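PDB 3O6P: peptide ABC transporter, peptide-binding protein from Enterococcus faecalis, which probably binds peptides for an ABC transporter as a family 5 solute-binding protein, this chain being one fragment of it. Local coordinates for residues A[85-90]-A[124-129]. Numbering follows the deposited sequence.
Sequences EYWEKA and DALDGV. With NA (sodium ion), chain B.
W87, on helix 80-94, sets its indole against the turn that leads from helix 109-125 into strand 129-136, and L126 and V129 supply most of the opposing surface. The CG of W87 lies anti to its own backbone nitrogen (chi1 167°), which carries the ring out from the helix toward the turn. Two CH-pi contacts reach the indole over its face: V129 CG2 stands 3.8 Å from the centroid of the six-membered ring of W87, offset toward the rim and closest to CZ2, while L126 CB sits 4.2 Å from the centroid of the five-membered ring. L126 CD2 reaches back to W87 CB at 3.8 Å.

At the ring edge, W87 NE1 donates to D127 O over 2.9 Å. The N-H...O angle of 164° is nearly straight, and the oxygen lies close to the indole plane, although NE1 itself stands 38° out of the carbonyl plane. Water 1 also donates to D127 O and links it to E88 OE2.

The acceptor belongs to a type II turn, closed by V129 N to L126 O at 3.1 Å. L126 O and V129 O bind the sodium ion together with Q123 O and three waters. The polar edge and apolar face of one indole thus grip the turn whose L126 and V129 carbonyls bind the sodium, tying helix 80-94 to the sodium-binding loop of this α/β fragment.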
ATOM      1  N   GLU A  85     -13.344  13.595  -5.369  1.00 14.08           N
ATOM      2  CA  GLU A  85     -13.066  13.946  -6.765  1.00 13.91           C
ATOM      3  C   GLU A  85     -12.514  12.725  -7.520  1.00 13.41           C
ATOM      4  O   GLU A  85     -12.924  12.429  -8.655  1.00 14.43           O
ATOM      5  CB  GLU A  85     -12.027  15.065  -6.808  1.00 15.53           C
ATOM      6  CG  GLU A  85     -11.607  15.455  -8.218  1.00 20.17           C
ATOM      7  CD  GLU A  85     -10.374  16.359  -8.266  1.00 26.45           C
ATOM      8  OE1 GLU A  85      -9.681  16.529  -7.230  1.00 29.52           O
ATOM      9  OE2 GLU A  85     -10.078  16.885  -9.365  1.00 30.66           O
ATOM     10  N   TYR A  86     -11.580  12.023  -6.894  1.00 12.64           N
ATOM     11  CA  TYR A  86     -10.973  10.856  -7.545  1.00 11.66           C
ATOM     12  C   TYR A  86     -11.956   9.706  -7.720  1.00 12.36           C
ATOM     13  O   TYR A  86     -11.895   8.980  -8.713  1.00 12.99           O
ATOM     14  CB  TYR A  86      -9.714  10.423  -6.779  1.00 11.82           C
ATOM     15  CG  TYR A  86      -8.521  11.265  -7.179  1.00 13.39           C
ATOM     16  CD1 TYR A  86      -8.486  12.648  -6.914  1.00 16.42           C
ATOM     17  CD2 TYR A  86      -7.465  10.707  -7.893  1.00 16.76           C
ATOM     18  CE1 TYR A  86      -7.396  13.424  -7.309  1.00 17.14           C
ATOM     19  CE2 TYR A  86      -6.368  11.477  -8.274  1.00 18.92           C
ATOM     20  CZ  TYR A  86      -6.341  12.823  -7.983  1.00 18.84           C
ATOM     21  OH  TYR A  86      -5.252  13.573  -8.377  1.00 22.02           O
ATOM     22  N   TRP A  87     -12.876   9.539  -6.769  1.00 12.55           N
ATOM     23  CA  TRP A  87     -13.901   8.535  -6.920  1.00 12.75           C
ATOM     24  C   TRP A  87     -14.862   8.908  -8.065  1.00 13.85           C
ATOM     25  O   TRP A  87     -15.257   8.032  -8.850  1.00 13.69           O
ATOM     26  CB  TRP A  87     -14.631   8.336  -5.586  1.00 12.77           C
ATOM     27  CG  TRP A  87     -15.945   7.549  -5.589  1.00 13.50           C
ATOM     28  CD1 TRP A  87     -17.125   7.942  -5.029  1.00 15.20           C
ATOM     29  CD2 TRP A  87     -16.167   6.229  -6.104  1.00 12.90           C
ATOM     30  NE1 TRP A  87     -18.072   6.950  -5.176  1.00 15.74           N
ATOM     31  CE2 TRP A  87     -17.513   5.896  -5.841  1.00 14.74           C
ATOM     32  CE3 TRP A  87     -15.364   5.298  -6.769  1.00 14.12           C
ATOM     33  CZ2 TRP A  87     -18.079   4.665  -6.231  1.00 15.84           C
ATOM     34  CZ3 TRP A  87     -15.935   4.072  -7.151  1.00 15.82           C
ATOM     35  CH2 TRP A  87     -17.270   3.768  -6.874  1.00 15.26           C
ATOM     36  N   GLU A  88     -15.193  10.190  -8.204  1.00 14.88           N
ATOM     37  CA  GLU A  88     -15.965  10.594  -9.379  1.00 16.22           C
ATOM     38  C   GLU A  88     -15.264  10.248 -10.698  1.00 16.05           C
ATOM     39  O   GLU A  88     -15.914   9.801 -11.665  1.00 17.01           O
ATOM     40  CB  GLU A  88     -16.300  12.085  -9.342  1.00 16.79           C
ATOM     41  CG  GLU A  88     -17.319  12.453  -8.285  1.00 22.19           C
ATOM     42  CD  GLU A  88     -18.622  11.655  -8.357  1.00 27.47           C
ATOM     43  OE1 GLU A  88     -19.176  11.455  -9.469  1.00 29.73           O
ATOM     44  OE2 GLU A  88     -19.102  11.238  -7.280  1.00 30.84           O
ATOM     45  N   LYS A  89     -13.952  10.459 -10.749  1.00 16.58           N
ATOM     46  CA  LYS A  89     -13.169  10.108 -11.947  1.00 16.16           C
ATOM     47  C   LYS A  89     -13.226   8.605 -12.165  1.00 15.42           C
ATOM     48  O   LYS A  89     -13.420   8.160 -13.318  1.00 15.94           O
ATOM     49  CB  LYS A  89     -11.692  10.526 -11.848  1.00 17.52           C
ATOM     50  CG  LYS A  89     -11.403  12.001 -11.839  1.00 20.05           C
ATOM     51  CD  LYS A  89      -9.881  12.201 -11.661  1.00 25.26           C
ATOM     52  CE  LYS A  89      -9.498  13.652 -11.380  1.00 28.01           C
ATOM     53  NZ  LYS A  89      -8.014  13.720 -11.304  1.00 31.33           N
ATOM     54  N   ALA A  90     -13.014   7.824 -11.090  1.00 14.13           N
ATOM     55  CA  ALA A  90     -13.048   6.356 -11.206  1.00 13.45           C
ATOM     56  C   ALA A  90     -14.393   5.834 -11.726  1.00 14.21           C
ATOM     57  O   ALA A  90     -14.420   4.941 -12.599  1.00 15.21           O
ATOM     58  CB  ALA A  90     -12.673   5.653  -9.880  1.00 12.80           C
ATOM     59  N   ASP A 124     -17.541   6.452   4.670  1.00 15.39           N
ATOM     60  CA  ASP A 124     -18.055   7.771   4.942  1.00 15.49           C
ATOM     61  C   ASP A 124     -17.705   8.784   3.827  1.00 15.03           C
ATOM     62  O   ASP A 124     -18.553   9.583   3.407  1.00 16.24           O
ATOM     63  CB  ASP A 124     -17.535   8.241   6.310  1.00 16.14           C
ATOM     64  CG  ASP A 124     -18.164   9.521   6.718  1.00 20.39           C
ATOM     65  OD1 ASP A 124     -19.343   9.491   7.111  1.00 23.80           O
ATOM     66  OD2 ASP A 124     -17.504  10.563   6.578  1.00 23.93           O
ATOM     67  N   ALA A 125     -16.469   8.716   3.325  1.00 14.30           N
ATOM     68  CA  ALA A 125     -15.968   9.692   2.359  1.00 13.70           C
ATOM     69  C   ALA A 125     -16.551   9.528   0.957  1.00 14.91           C
ATOM     70  O   ALA A 125     -16.769  10.526   0.256  1.00 16.15           O
ATOM     71  CB  ALA A 125     -14.432   9.657   2.299  1.00 14.37           C
ATOM     72  N   LEU A 126     -16.822   8.280   0.566  1.00 15.40           N
ATOM     73  CA  LEU A 126     -17.171   7.973  -0.822  1.00 15.51           C
ATOM     74  C   LEU A 126     -18.626   7.578  -0.958  1.00 16.28           C
ATOM     75  O   LEU A 126     -19.033   6.494  -0.549  1.00 16.36           O
ATOM     76  CB  LEU A 126     -16.256   6.879  -1.363  1.00 14.94           C
ATOM     77  CG  LEU A 126     -14.755   7.163  -1.213  1.00 14.93           C
ATOM     78  CD1 LEU A 126     -13.890   6.045  -1.830  1.00 14.16           C
ATOM     79  CD2 LEU A 126     -14.346   8.529  -1.782  1.00 16.40           C
ATOM     80  N   ASP A 127     -19.422   8.461  -1.535  1.00 17.66           N
ATOM     81  CA  ASP A 127     -20.853   8.200  -1.654  1.00 19.52           C
ATOM     82  C   ASP A 127     -21.056   7.096  -2.679  1.00 19.39           C
ATOM     83  O   ASP A 127     -20.571   7.203  -3.793  1.00 21.58           O
ATOM     84  CB  ASP A 127     -21.613   9.476  -2.051  1.00 20.41           C
ATOM     85  CG  ASP A 127     -21.765  10.469  -0.879  1.00 24.86           C
ATOM     86  OD1 ASP A 127     -21.849  10.043   0.297  1.00 28.80           O
ATOM     87  OD2 ASP A 127     -21.839  11.687  -1.138  1.00 29.31           O
ATOM     88  N   GLY A 128     -21.770   6.039  -2.304  1.00 19.18           N
ATOM     89  CA  GLY A 128     -21.963   4.906  -3.207  1.00 18.40           C
ATOM     90  C   GLY A 128     -20.976   3.775  -2.953  1.00 17.91           C
ATOM     91  O   GLY A 128     -21.018   2.736  -3.635  1.00 18.39           O
ATOM     92  N   VAL A 129     -20.097   3.963  -1.975  1.00 15.69           N
ATOM     93  CA  VAL A 129     -19.189   2.868  -1.569  1.00 15.80           C
ATOM     94  C   VAL A 129     -19.607   2.302  -0.206  1.00 15.92           C
ATOM     95  O   VAL A 129     -19.786   3.062   0.764  1.00 17.40           O
ATOM     96  CB  VAL A 129     -17.731   3.319  -1.525  1.00 15.58           C
ATOM     97  CG1 VAL A 129     -16.803   2.142  -1.127  1.00 15.52           C
ATOM     98  CG2 VAL A 129     -17.275   3.879  -2.880  1.00 17.11           C
TER
HETATM   99 NA    NA B 601     -20.414   5.592   1.306  1.00 20.92          NA
HETATM  100  O   HOH W   1     -21.465   9.574  -5.737  1.00 45.14           O
HETATM  101  O   HOH W   2     -20.845   8.059   1.800  1.00 25.49           O
HETATM  102  O   HOH W   3     -22.517   5.389   0.187  1.00 20.69           O
HETATM  103  O   HOH W   4     -21.915   5.213   3.297  1.00 31.13           O